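Local coordinates for biotin binding protein A (Gallus gallus, PDB 2C1S) that binds biotin, here held as its sulfoxide, in a deep pocket at one end of an avidin-type beta barrel, four copies of which form a tetramer, at residues 10-13 and 17-20; 32-37 and 79-84; 37-42 and 72-77; 64-69 and 95-100. All blocks are in the same frame, centred on the assembly; numbering follows the deposited sequence. Where two conformers were deposited one is given.

Interaction 1. Residues 10-13 and 17-20; sequences LWRN and SNMT. With BSO (biotin-D-sulfoxide), chain C.
The Trp11 indole meets the 17-20 segment at its edge, where Met19 O lies close to the ring plane, 3.9 Å from CD1, and Met19 CG rests 4.1 Å from Trp11 CB. The other flat group, the Asn13 amide, stands beside Ser17 and uses both ends: ND2 donates to the ureido oxygen O3 of biotin sulfoxide (3.0 Å), while OD1 accepts Ser17 N at 3.1 Å, a bent bond whose donor sits above the carbonyl plane. OD1 also accepts Leu15 N, so the amide's rotation is fixed. With chi1 at 70°, Asn13 CG lies between its backbone N and carbonyl carbon, which sets the amide against Ser17. Ser17 OG gives a second bond to O3 (2.8 Å) and also pairs with Ala37 N. The backbones form a tight beta hairpin: Trp11 and Met19 are a hydrogen-bonded antiparallel pair, Met19 N reaching Trp11 O at 2.8 Å, and Asn13 N bonds to Ser17 O. On the face that carries Arg12 and Asn18, Asn18 OD1 lies 3.5 Å from Arg12 CB. Strand 115-124 flanks this hairpin beside strand 9-13, and strand 29-35 follows strand 18-21, with Trp11 and Met19 turned inward onto Leu95 of strand 93-102.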
loop_
_atom_site.group_PDB
_atom_site.type_symbol
_atom_site.label_atom_id
_atom_site.label_comp_id
_atom_site.label_asym_id
_atom_site.label_seq_id
_atom_site.Cartn_x
_atom_site.Cartn_y
_atom_site.Cartn_z
ATOM N N LEU A 10 24.141 -4.978 11.293
ATOM C CA LEU A 10 23.156 -4.479 12.242
ATOM C C LEU A 10 22.597 -3.116 11.778
ATOM O O LEU A 10 23.357 -2.236 11.342
ATOM C CB LEU A 10 23.832 -4.308 13.594
ATOM C CG LEU A 10 24.492 -5.557 14.172
ATOM C CD1 LEU A 10 25.938 -5.278 14.535
ATOM C CD2 LEU A 10 23.701 -6.035 15.367
ATOM N N TRP A 11 21.274 -2.988 11.871
ATOM C CA TRP A 11 20.516 -1.837 11.379
ATOM C C TRP A 11 19.456 -1.370 12.394
ATOM O O TRP A 11 18.917 -2.144 13.172
ATOM C CB TRP A 11 19.824 -2.192 10.058
ATOM C CG TRP A 11 20.736 -2.694 9.001
ATOM C CD1 TRP A 11 21.124 -3.991 8.805
ATOM C CD2 TRP A 11 21.388 -1.920 7.985
ATOM N NE1 TRP A 11 21.961 -4.073 7.742
ATOM C CE2 TRP A 11 22.167 -2.810 7.230
ATOM C CE3 TRP A 11 21.416 -0.545 7.664
ATOM C CZ2 TRP A 11 22.936 -2.392 6.133
ATOM C CZ3 TRP A 11 22.192 -0.129 6.577
ATOM C CH2 TRP A 11 22.930 -1.054 5.821
ATOM N N ARG A 12 19.143 -0.082 12.377
ATOM C CA ARG A 12 18.090 0.487 13.213
ATOM C C ARG A 12 17.279 1.461 12.340
ATOM O O ARG A 12 17.842 2.143 11.478
ATOM C CB ARG A 12 18.692 1.231 14.393
ATOM C CG ARG A 12 17.696 1.695 15.429
ATOM C CD ARG A 12 18.385 2.552 16.502
ATOM N NE ARG A 12 18.955 3.766 15.911
ATOM C CZ ARG A 12 18.271 4.897 15.687
ATOM N NH1 ARG A 12 16.970 4.990 16.001
ATOM N NH2 ARG A 12 18.895 5.950 15.143
ATOM N N ASN A 13 15.970 1.495 12.548
ATOM C CA ASN A 13 15.104 2.386 11.791
ATOM C C ASN A 13 14.606 3.515 12.670
ATOM O O ASN A 13 14.939 3.581 13.875
ATOM C CB ASN A 13 13.953 1.620 11.088
ATOM C CG ASN A 13 12.897 1.062 12.029
ATOM O OD1 ASN A 13 12.720 1.516 13.158
ATOM N ND2 ASN A 13 12.143 0.048 11.529
ATOM N N SER A 17 13.360 0.428 16.016
ATOM C CA SER A 17 13.537 -0.994 15.785
ATOM C C SER A 17 14.962 -1.342 15.338
ATOM O O SER A 17 15.595 -0.605 14.572
ATOM C CB SER A 17 12.526 -1.499 14.735
ATOM O OG SER A 17 11.231 -1.230 15.203
ATOM N N ASN A 18 15.451 -2.488 15.816
ATOM C CA ASN A 18 16.738 -3.017 15.401
ATOM C C ASN A 18 16.578 -4.304 14.627
ATOM O O ASN A 18 15.655 -5.071 14.889
ATOM C CB ASN A 18 17.647 -3.234 16.627
ATOM C CG ASN A 18 18.056 -1.940 17.255
ATOM O OD1 ASN A 18 18.963 -1.273 16.781
ATOM N ND2 ASN A 18 17.388 -1.566 18.323
ATOM N N MET A 19 17.454 -4.524 13.657
ATOM C CA MET A 19 17.512 -5.831 12.984
ATOM C C MET A 19 18.919 -6.244 12.584
ATOM O O MET A 19 19.730 -5.430 12.143
ATOM C CB MET A 19 16.572 -5.895 11.777
ATOM C CG MET A 19 17.037 -5.169 10.573
ATOM S SD MET A 19 16.128 -5.627 9.098
ATOM C CE MET A 19 16.828 -4.436 7.962
ATOM N N THR A 20 19.180 -7.537 12.716
ATOM C CA THR A 20 20.451 -8.117 12.320
ATOM C C THR A 20 20.219 -9.002 11.124
ATOM O O THR A 20 19.303 -9.816 11.135
ATOM C CB THR A 20 21.034 -8.980 13.460
ATOM O OG1 THR A 20 21.048 -8.202 14.664
ATOM C CG2 THR A 20 22.452 -9.426 13.100
HETATM C C11 BSO C . 2.335 -6.696 15.352
HETATM O O11 BSO C . 2.199 -5.754 16.166
HETATM O O12 BSO C . 1.386 -7.267 14.785
HETATM C C10 BSO C . 3.747 -7.230 15.027
HETATM C C9 BSO C . 4.900 -6.202 15.099
HETATM C C8 BSO C . 4.821 -5.284 13.884
HETATM C C7 BSO C . 5.819 -4.119 14.046
HETATM C C2 BSO C . 5.704 -3.180 12.824
HETATM S S1 BSO C . 6.296 -3.883 11.276
HETATM C C6 BSO C . 6.297 -2.275 10.432
HETATM C C5 BSO C . 6.777 -1.269 11.497
HETATM N N1 BSO C . 8.242 -1.172 11.432
HETATM C C3 BSO C . 8.789 -1.622 12.568
HETATM O O3 BSO C . 10.011 -1.603 12.745
HETATM N N2 BSO C . 7.895 -2.028 13.479
HETATM C C4 BSO C . 6.516 -1.844 12.932
HETATM O O10 BSO C . 5.132 -4.676 10.746
#

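Interaction 2. Residues 32-37 and 79-84. With BSO (biotin-D-sulfoxide), chain C.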
loop_
_atom_site.group_PDB
_atom_site.type_symbol
_atom_site.label_atom_id
_atom_site.label_comp_id
_atom_site.label_asym_id
_atom_site.label_seq_id
_atom_site.Cartn_x
_atom_site.Cartn_y
_atom_site.Cartn_z
ATOM N N GLY A 32 17.952 -13.633 9.589
ATOM C CA GLY A 32 18.271 -12.595 10.535
ATOM C C GLY A 32 17.336 -12.554 11.704
ATOM O O GLY A 32 16.540 -13.464 11.909
ATOM N N SER A 33 17.411 -11.481 12.485
ATOM C CA SER A 33 16.484 -11.281 13.593
ATOM C C SER A 33 15.989 -9.835 13.610
ATOM O O SER A 33 16.683 -8.935 13.119
ATOM C CB SER A 33 17.129 -11.639 14.944
ATOM O OG SER A 33 18.324 -10.891 15.101
ATOM N N TYR A 34 14.810 -9.623 14.181
ATOM C CA TYR A 34 14.149 -8.317 14.135
ATOM C C TYR A 34 13.563 -8.025 15.486
ATOM O O TYR A 34 12.731 -8.801 16.002
ATOM C CB TYR A 34 13.020 -8.319 13.062
ATOM C CG TYR A 34 12.633 -6.924 12.603
ATOM C CD1 TYR A 34 13.122 -6.430 11.396
ATOM C CD2 TYR A 34 11.831 -6.091 13.396
ATOM C CE1 TYR A 34 12.817 -5.136 10.969
ATOM C CE2 TYR A 34 11.487 -4.757 12.977
ATOM C CZ TYR A 34 12.002 -4.304 11.743
ATOM O OH TYR A 34 11.727 -3.028 11.254
ATOM N N GLN A 35 14.021 -6.919 16.083
ATOM C CA GLN A 35 13.544 -6.453 17.370
ATOM C C GLN A 35 12.744 -5.155 17.198
ATOM O O GLN A 35 13.306 -4.031 17.211
ATOM C CB GLN A 35 14.727 -6.191 18.309
ATOM C CG GLN A 35 14.303 -5.852 19.732
ATOM C CD GLN A 35 13.789 -7.073 20.506
ATOM O OE1 GLN A 35 14.357 -8.162 20.408
ATOM N NE2 GLN A 35 12.723 -6.889 21.278
ATOM N N THR A 36 11.438 -5.293 17.039
ATOM C CA THR A 36 10.619 -4.112 16.796
ATOM C C THR A 36 10.443 -3.290 18.066
ATOM O O THR A 36 10.322 -3.853 19.165
ATOM C CB THR A 36 9.238 -4.500 16.125
ATOM O OG1 THR A 36 8.477 -3.314 15.924
ATOM C CG2 THR A 36 8.420 -5.454 16.990
ATOM N N ALA A 37 10.461 -1.957 17.940
ATOM C CA ALA A 37 10.238 -1.060 19.081
ATOM C C ALA A 37 8.775 -0.887 19.408
ATOM O O ALA A 37 8.424 -0.446 20.514
ATOM C CB ALA A 37 10.875 0.300 18.814
ATOM N N THR A 79 4.872 -9.692 8.813
ATOM C CA THR A 79 5.256 -8.490 8.053
ATOM C C THR A 79 6.192 -8.864 6.932
ATOM O O THR A 79 7.079 -9.705 7.111
ATOM C CB THR A 79 5.949 -7.431 8.938
ATOM O OG1 THR A 79 5.065 -7.020 9.962
ATOM C CG2 THR A 79 6.366 -6.194 8.148
ATOM N N VAL A 80 6.026 -8.204 5.785
ATOM C CA VAL A 80 7.025 -8.257 4.728
ATOM C C VAL A 80 7.598 -6.857 4.484
ATOM O O VAL A 80 6.853 -5.861 4.485
ATOM C CB VAL A 80 6.510 -8.925 3.412
ATOM C CG1 VAL A 80 6.188 -10.451 3.648
ATOM C CG2 VAL A 80 5.289 -8.152 2.819
ATOM N N PHE A 81 8.913 -6.805 4.319
ATOM C CA PHE A 81 9.631 -5.565 3.999
ATOM C C PHE A 81 10.280 -5.704 2.637
ATOM O O PHE A 81 10.846 -6.761 2.297
ATOM C CB PHE A 81 10.754 -5.325 5.015
ATOM C CG PHE A 81 10.291 -4.930 6.379
ATOM C CD1 PHE A 81 10.297 -3.587 6.760
ATOM C CD2 PHE A 81 9.897 -5.894 7.328
ATOM C CE1 PHE A 81 9.888 -3.210 8.045
ATOM C CE2 PHE A 81 9.486 -5.511 8.594
ATOM C CZ PHE A 81 9.482 -4.166 8.967
ATOM N N VAL A 82 10.252 -4.644 1.851
ATOM C CA VAL A 82 10.967 -4.681 0.581
ATOM C C VAL A 82 11.680 -3.343 0.368
ATOM O O VAL A 82 11.140 -2.303 0.724
ATOM C CB VAL A 82 10.034 -5.075 -0.589
ATOM C CG1 VAL A 82 9.011 -3.941 -0.942
ATOM C CG2 VAL A 82 10.852 -5.525 -1.777
ATOM N N GLY A 83 12.892 -3.357 -0.197
ATOM C CA GLY A 83 13.629 -2.095 -0.281
ATOM C C GLY A 83 14.915 -2.124 -1.099
ATOM O O GLY A 83 15.160 -3.021 -1.910
ATOM N N GLN A 84 15.733 -1.108 -0.853
ATOM C CA GLN A 84 16.988 -0.926 -1.555
ATOM C C GLN A 84 17.856 -0.073 -0.634
ATOM O O GLN A 84 17.365 0.825 0.048
ATOM C CB GLN A 84 16.757 -0.202 -2.877
ATOM C CG GLN A 84 17.988 -0.073 -3.832
ATOM C CD GLN A 84 17.660 0.656 -5.140
ATOM O OE1 GLN A 84 16.501 1.002 -5.428
ATOM N NE2 GLN A 84 18.692 0.898 -5.954
HETATM C C11 BSO C . 2.335 -6.696 15.352
HETATM O O11 BSO C . 2.199 -5.754 16.166
HETATM O O12 BSO C . 1.386 -7.267 14.785
HETATM C C10 BSO C . 3.747 -7.230 15.027
HETATM C C9 BSO C . 4.900 -6.202 15.099
HETATM C C8 BSO C . 4.821 -5.284 13.884
HETATM C C7 BSO C . 5.819 -4.119 14.046
HETATM C C2 BSO C . 5.704 -3.180 12.824
HETATM S S1 BSO C . 6.296 -3.883 11.276
HETATM C C6 BSO C . 6.297 -2.275 10.432
HETATM C C5 BSO C . 6.777 -1.269 11.497
HETATM N N1 BSO C . 8.242 -1.172 11.432
HETATM C C3 BSO C . 8.789 -1.622 12.568
HETATM O O3 BSO C . 10.011 -1.603 12.745
HETATM N N2 BSO C . 7.895 -2.028 13.479
HETATM C C4 BSO C . 6.516 -1.844 12.932
HETATM O O10 BSO C . 5.132 -4.676 10.746
#
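Tyr34 is the residue of 32-37 that touches the other strand: its OH lies 3.4 Å from Phe81 CZ. Its CG is anti to the backbone N (chi1 -159°), which sends the ring into the barrel to meet Phe81 coming from the opposite direction. The two planes are 28° from parallel but slid apart, with centroids 5.2 Å distant, so the rings barely overlap. Tyr34 OH donates to O3 of biotin sulfoxide at 2.7 Å, and O3 lies at the edge of the tyrosine ring. Here two non-adjacent strands of the avidin barrel face each other across its interior, and the ligand's bicyclic head lies between them. Further along, Thr36 OG1 accepts the ureido N2 in a nearly straight bond (2.8 Å, 171°) and also pairs with Val38 O. From 79-84, Phe81 CZ approaches S1 at 3.9 Å, and Thr79 OG1 hydrogen-bonds to the sulfoxide oxygen O10 at 2.5 Å, so short that the exact value is doubtful; the same hydroxyl is hydrogen-bonded to Trp72 NE1.

Interaction 3. Residues 37-42 and 72-77. With BSO (biotin-D-sulfoxide), chain C.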
loop_
_atom_site.group_PDB
_atom_site.type_symbol
_atom_site.label_atom_id
_atom_site.label_comp_id
_atom_site.label_asym_id
_atom_site.label_seq_id
_atom_site.Cartn_x
_atom_site.Cartn_y
_atom_site.Cartn_z
ATOM N N ALA A 37 10.461 -1.957 17.940
ATOM C CA ALA A 37 10.238 -1.060 19.081
ATOM C C ALA A 37 8.775 -0.887 19.408
ATOM O O ALA A 37 8.424 -0.446 20.514
ATOM C CB ALA A 37 10.875 0.300 18.814
ATOM N N VAL A 38 7.920 -1.211 18.432
ATOM C CA VAL A 38 6.486 -0.951 18.480
ATOM C C VAL A 38 5.678 -2.199 18.072
ATOM O O VAL A 38 6.167 -3.083 17.373
ATOM C CB VAL A 38 6.105 0.263 17.571
ATOM C CG1 VAL A 38 6.835 1.526 18.021
ATOM C CG2 VAL A 38 6.481 -0.018 16.146
ATOM N N THR A 39 4.451 -2.284 18.554
ATOM C CA THR A 39 3.549 -3.350 18.162
ATOM C C THR A 39 2.123 -2.831 18.191
ATOM O O THR A 39 1.775 -1.970 19.022
ATOM C CB THR A 39 3.706 -4.604 19.073
ATOM O OG1 THR A 39 2.770 -5.617 18.692
ATOM C CG2 THR A 39 3.466 -4.241 20.521
ATOM N N ALA A 40 1.300 -3.358 17.292
ATOM C CA ALA A 40 -0.144 -3.092 17.293
ATOM C C ALA A 40 -0.897 -3.960 18.311
ATOM O O ALA A 40 -2.104 -3.788 18.513
ATOM C CB ALA A 40 -0.725 -3.280 15.907
ATOM N N THR A 41 -0.191 -4.909 18.917
ATOM C CA THR A 41 -0.732 -5.800 19.952
ATOM C C THR A 41 -0.504 -5.206 21.330
ATOM O O THR A 41 0.159 -4.177 21.464
ATOM C CB THR A 41 -0.074 -7.203 19.929
ATOM O OG1 THR A 41 1.307 -7.144 20.345
ATOM C CG2 THR A 41 -0.162 -7.822 18.566
ATOM N N ASN A 42 -1.063 -5.869 22.338
ATOM C CA ASN A 42 -0.773 -5.569 23.735
ATOM C C ASN A 42 0.151 -6.628 24.346
ATOM O O ASN A 42 0.155 -6.833 25.556
ATOM C CB ASN A 42 -2.080 -5.469 24.526
ATOM C CG ASN A 42 -2.958 -6.705 24.378
ATOM O OD1 ASN A 42 -2.480 -7.822 24.072
ATOM N ND2 ASN A 42 -4.265 -6.517 24.595
ATOM N N TRP A 72 6.748 -12.863 13.503
ATOM C CA TRP A 72 6.687 -12.305 14.854
ATOM C C TRP A 72 6.436 -13.408 15.846
ATOM O O TRP A 72 5.544 -14.227 15.645
ATOM C CB TRP A 72 5.584 -11.250 14.967
ATOM C CG TRP A 72 5.778 -10.147 13.963
ATOM C CD1 TRP A 72 5.012 -9.914 12.863
ATOM C CD2 TRP A 72 6.839 -9.155 13.938
ATOM N NE1 TRP A 72 5.504 -8.826 12.163
ATOM C CE2 TRP A 72 6.625 -8.347 12.792
ATOM C CE3 TRP A 72 7.932 -8.866 14.773
ATOM C CZ2 TRP A 72 7.458 -7.264 12.465
ATOM C CZ3 TRP A 72 8.752 -7.781 14.458
ATOM C CH2 TRP A 72 8.516 -6.991 13.311
ATOM N N GLN A 73 7.220 -13.418 16.920
ATOM C CA GLN A 73 7.143 -14.500 17.915
ATOM C C GLN A 73 6.110 -14.223 18.997
ATOM O O GLN A 73 5.808 -15.091 19.818
ATOM C CB GLN A 73 8.519 -14.769 18.526
ATOM C CG GLN A 73 9.516 -15.257 17.503
ATOM C CD GLN A 73 9.150 -16.613 16.909
ATOM O OE1 GLN A 73 9.268 -17.637 17.576
ATOM N NE2 GLN A 73 8.717 -16.625 15.643
ATOM N N PHE A 74 5.538 -13.027 18.979
ATOM C CA PHE A 74 4.663 -12.587 20.036
ATOM C C PHE A 74 3.316 -12.143 19.449
ATOM O O PHE A 74 2.501 -11.564 20.158
ATOM C CB PHE A 74 5.305 -11.415 20.755
ATOM C CG PHE A 74 5.626 -10.264 19.841
ATOM C CD1 PHE A 74 4.733 -9.199 19.702
ATOM C CD2 PHE A 74 6.802 -10.269 19.090
ATOM C CE1 PHE A 74 5.014 -8.157 18.829
ATOM C CE2 PHE A 74 7.086 -9.229 18.238
ATOM C CZ PHE A 74 6.187 -8.177 18.103
ATOM N N ALA A 75 3.123 -12.388 18.154
ATOM C CA ALA A 75 1.888 -12.002 17.458
ATOM C C ALA A 75 1.544 -12.970 16.331
ATOM O O ALA A 75 2.420 -13.678 15.827
ATOM C CB ALA A 75 1.997 -10.562 16.930
ATOM N N ASP A 76 0.267 -13.001 15.950
ATOM C CA ASP A 76 -0.204 -13.885 14.878
ATOM C C ASP A 76 -0.048 -13.296 13.486
ATOM O O ASP A 76 -0.351 -13.934 12.490
ATOM C CB ASP A 76 -1.647 -14.298 15.153
ATOM C CG ASP A 76 -1.784 -14.975 16.500
ATOM O OD1 ASP A 76 -0.816 -15.666 16.871
ATOM O OD2 ASP A 76 -2.811 -14.800 17.199
ATOM N N SER A 77 0.498 -12.099 13.429
ATOM C CA SER A 77 0.606 -11.361 12.184
ATOM C C SER A 77 1.954 -11.688 11.534
ATOM O O SER A 77 2.828 -12.314 12.159
ATOM C CB SER A 77 0.546 -9.879 12.530
ATOM O OG SER A 77 1.616 -9.593 13.414
HETATM C C11 BSO C . 2.335 -6.696 15.352
HETATM O O11 BSO C . 2.199 -5.754 16.166
HETATM O O12 BSO C . 1.386 -7.267 14.785
HETATM C C10 BSO C . 3.747 -7.230 15.027
HETATM C C9 BSO C . 4.900 -6.202 15.099
HETATM C C8 BSO C . 4.821 -5.284 13.884
HETATM C C7 BSO C . 5.819 -4.119 14.046
HETATM C C2 BSO C . 5.704 -3.180 12.824
HETATM S S1 BSO C . 6.296 -3.883 11.276
HETATM C C6 BSO C . 6.297 -2.275 10.432
HETATM C C5 BSO C . 6.777 -1.269 11.497
HETATM N N1 BSO C . 8.242 -1.172 11.432
HETATM C C3 BSO C . 8.789 -1.622 12.568
HETATM O O3 BSO C . 10.011 -1.603 12.745
HETATM N N2 BSO C . 7.895 -2.028 13.479
HETATM C C4 BSO C . 6.516 -1.844 12.932
HETATM O O10 BSO C . 5.132 -4.676 10.746
#
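The mouth of the biotin pocket is formed by two loops, 37-42 and 72-77, which close round the ligand's valeryl chain and carboxylate. Thr39 OG1 meets the edge of the Phe74 ring in its plane, 3.4 Å from CE1, and Thr41 CG2 touches Ala75 CB at 3.9 Å. The Thr39 hydroxyl, set anti to its backbone N (chi1 178°), accepts both Thr41 N and Thr41 OG1, the former making an ST turn, and donates to carboxylate O11 at 2.6 Å. Ala40 N adds a second bond to O11. This loop follows strand 29-35 of the avidin barrel, whereas 72-77 joins strands 66-71 and 78-87; from the latter loop Ser77 OG donates to O12 at 2.7 Å. Trp72 lays one indole face along the aliphatic chain, with biotin sulfoxide C9 over the ring centre, 3.5 Å above its plane. Losing this indole to an alanine would probably leave the chain without its flat wall and free to shift. Phe74 CZ flanks the same chain, 3.8 Å from C9.

Interaction 4. Residues 64-69 and 95-100. With BSO (biotin-D-sulfoxide), chain C.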
loop_
_atom_site.group_PDB
_atom_site.type_symbol
_atom_site.label_atom_id
_atom_site.label_comp_id
_atom_site.label_asym_id
_atom_site.label_seq_id
_atom_site.Cartn_x
_atom_site.Cartn_y
_atom_site.Cartn_z
ATOM N N PRO A 64 21.270 -3.493 -5.209
ATOM C CA PRO A 64 20.138 -4.322 -5.637
ATOM C C PRO A 64 18.988 -4.338 -4.658
ATOM O O PRO A 64 19.188 -4.187 -3.432
ATOM C CB PRO A 64 20.754 -5.720 -5.779
ATOM C CG PRO A 64 21.884 -5.725 -4.815
ATOM C CD PRO A 64 22.426 -4.313 -4.804
ATOM N N THR A 65 17.787 -4.555 -5.192
ATOM C CA THR A 65 16.603 -4.624 -4.341
ATOM C C THR A 65 16.601 -5.936 -3.549
ATOM O O THR A 65 17.284 -6.901 -3.925
ATOM C CB THR A 65 15.310 -4.520 -5.159
ATOM O OG1 THR A 65 15.297 -5.577 -6.128
ATOM C CG2 THR A 65 15.187 -3.144 -5.848
ATOM N N PHE A 66 15.872 -5.949 -2.431
ATOM C CA PHE A 66 15.756 -7.107 -1.572
ATOM C C PHE A 66 14.453 -7.068 -0.780
ATOM O O PHE A 66 13.795 -6.027 -0.693
ATOM C CB PHE A 66 16.937 -7.144 -0.582
ATOM C CG PHE A 66 16.983 -5.982 0.351
ATOM C CD1 PHE A 66 16.509 -6.105 1.649
ATOM C CD2 PHE A 66 17.579 -4.758 -0.049
ATOM C CE1 PHE A 66 16.566 -5.019 2.553
ATOM C CE2 PHE A 66 17.632 -3.662 0.847
ATOM C CZ PHE A 66 17.146 -3.796 2.144
ATOM N N GLY A 67 14.093 -8.191 -0.175
ATOM C CA GLY A 67 12.879 -8.275 0.582
ATOM C C GLY A 67 13.048 -9.295 1.682
ATOM O O GLY A 67 13.892 -10.212 1.580
ATOM N N PHE A 68 12.258 -9.166 2.727
ATOM C CA PHE A 68 12.210 -10.204 3.773
ATOM C C PHE A 68 10.857 -10.331 4.469
ATOM O O PHE A 68 10.078 -9.397 4.500
ATOM C CB PHE A 68 13.360 -10.080 4.798
ATOM C CG PHE A 68 13.416 -8.764 5.539
ATOM C CD1 PHE A 68 12.722 -8.584 6.733
ATOM C CD2 PHE A 68 14.220 -7.720 5.058
ATOM C CE1 PHE A 68 12.795 -7.386 7.417
ATOM C CE2 PHE A 68 14.308 -6.518 5.754
ATOM C CZ PHE A 68 13.584 -6.339 6.897
ATOM N N THR A 69 10.637 -11.501 5.065
ATOM C CA THR A 69 9.477 -11.772 5.881
ATOM C C THR A 69 9.878 -11.886 7.333
ATOM O O THR A 69 10.876 -12.565 7.668
ATOM C CB THR A 69 8.809 -13.110 5.475
ATOM O OG1 THR A 69 8.433 -13.055 4.109
ATOM C CG2 THR A 69 7.583 -13.445 6.410
ATOM N N LEU A 95 18.814 1.957 4.379
ATOM C CA LEU A 95 17.871 1.054 3.668
ATOM C C LEU A 95 16.530 1.768 3.595
ATOM O O LEU A 95 15.957 2.087 4.636
ATOM C CB LEU A 95 17.715 -0.300 4.385
ATOM C CG LEU A 95 18.985 -0.987 4.886
ATOM C CD1 LEU A 95 18.627 -2.223 5.744
ATOM C CD2 LEU A 95 19.901 -1.351 3.749
ATOM N N GLU A 96 16.053 2.020 2.379
ATOM C CA GLU A 96 14.733 2.639 2.176
ATOM C C GLU A 96 13.806 1.426 1.977
ATOM O O GLU A 96 14.033 0.633 1.073
ATOM C CB GLU A 96 14.717 3.489 0.893
ATOM C CG GLU A 96 15.426 4.864 0.973
ATOM C CD GLU A 96 14.730 5.867 1.920
ATOM O OE1 GLU A 96 13.545 5.700 2.262
ATOM O OE2 GLU A 96 15.372 6.864 2.317
ATOM N N MET A 97 12.837 1.260 2.870
ATOM C CA MET A 97 11.967 0.091 2.795
ATOM C C MET A 97 10.496 0.464 2.905
ATOM O O MET A 97 10.126 1.477 3.540
ATOM C CB MET A 97 12.280 -0.885 3.929
ATOM C CG MET A 97 13.764 -1.361 3.961
ATOM S SD MET A 97 13.966 -2.987 4.647
ATOM C CE MET A 97 13.546 -3.916 3.183
ATOM N N ALA A 98 9.659 -0.389 2.304
ATOM C CA ALA A 98 8.211 -0.313 2.475
ATOM C C ALA A 98 7.795 -1.660 3.029
ATOM O O ALA A 98 8.456 -2.678 2.818
ATOM C CB ALA A 98 7.477 -0.045 1.135
ATOM N N TRP A 99 6.690 -1.666 3.742
ATOM C CA TRP A 99 6.286 -2.890 4.420
ATOM C C TRP A 99 4.780 -3.076 4.383
ATOM O O TRP A 99 4.027 -2.100 4.204
ATOM C CB TRP A 99 6.835 -2.910 5.876
ATOM C CG TRP A 99 6.440 -1.706 6.714
ATOM C CD1 TRP A 99 7.244 -0.657 7.053
ATOM C CD2 TRP A 99 5.184 -1.479 7.365
ATOM N NE1 TRP A 99 6.560 0.217 7.856
ATOM C CE2 TRP A 99 5.291 -0.253 8.062
ATOM C CE3 TRP A 99 3.972 -2.203 7.436
ATOM C CZ2 TRP A 99 4.245 0.288 8.801
ATOM C CZ3 TRP A 99 2.919 -1.656 8.185
ATOM C CH2 TRP A 99 3.058 -0.430 8.852
ATOM N N LEU A 100 4.369 -4.343 4.517
ATOM C CA LEU A 100 2.977 -4.708 4.739
ATOM C C LEU A 100 2.899 -5.597 5.965
ATOM O O LEU A 100 3.681 -6.540 6.087
ATOM C CB LEU A 100 2.407 -5.480 3.536
ATOM C CG LEU A 100 2.265 -4.812 2.163
ATOM C CD1 LEU A 100 1.883 -5.836 1.057
ATOM C CD2 LEU A 100 1.261 -3.656 2.222
HETATM C C11 BSO C . 2.335 -6.696 15.352
HETATM O O11 BSO C . 2.199 -5.754 16.166
HETATM O O12 BSO C . 1.386 -7.267 14.785
HETATM C C10 BSO C . 3.747 -7.230 15.027
HETATM C C9 BSO C . 4.900 -6.202 15.099
HETATM C C8 BSO C . 4.821 -5.284 13.884
HETATM C C7 BSO C . 5.819 -4.119 14.046
HETATM C C2 BSO C . 5.704 -3.180 12.824
HETATM S S1 BSO C . 6.296 -3.883 11.276
HETATM C C6 BSO C . 6.297 -2.275 10.432
HETATM C C5 BSO C . 6.777 -1.269 11.497
HETATM N N1 BSO C . 8.242 -1.172 11.432
HETATM C C3 BSO C . 8.789 -1.622 12.568
HETATM O O3 BSO C . 10.011 -1.603 12.745
HETATM N N2 BSO C . 7.895 -2.028 13.479
HETATM C C4 BSO C . 6.516 -1.844 12.932
HETATM O O10 BSO C . 5.132 -4.676 10.746
#
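This is apolar core packing inside the avidin barrel, between strands 66-71 and 93-102, which are not neighbours in the sheet but lie on either side of strand 78-87. The axes of the two segments come no closer than 9.2 Å, and side chains bridge that gap. Met97 reaches between two phenylalanines in Met-aromatic contacts: its SD lies 5.0 Å from the Phe66 centroid and 4.8 Å from that of Phe68, oblique to both rings. A bend at chi3 (81°) brings the methyl CE to 3.3 Å from Phe66 CE1, a close fit. Leu95 CD2 packs on Phe66 CZ at 4.0 Å. Two residues past Met97, Trp99 lays its indole face under C6 of the ligand, and Trp112 of a neighbouring subunit packs against it. Replacing Trp99 by an alanine would probably strip the ring carbon C6 of the aromatic face beneath it. Biotin sulfoxide C6 sits over the centre of the indole, 3.2 Å above its plane, with Trp99 CE2 the nearest ring atom.

In the fold
Interactions 2 and 4 are buried contacts that share the barrel interior; their chemistry is aromatic and sulfur packing, and no hydrogen bond crosses between either pair of segments. Interaction 1 is a sheet hairpin, partly exposed, held mostly by backbone bonds, and its inner face reaches interaction 4 through Met19 on Phe68. Interaction 3, whose centre lies about 15 Å from the centre of the chain, joins loops rather than strands and replaces sheet bonds with hydroxyls gathered round a carboxylate. All four touch the same ligand: interactions 1 and 2 grip the ureido oxygen, while interaction 3 holds the tail. Ala37 belongs to both interactions 2 and 3.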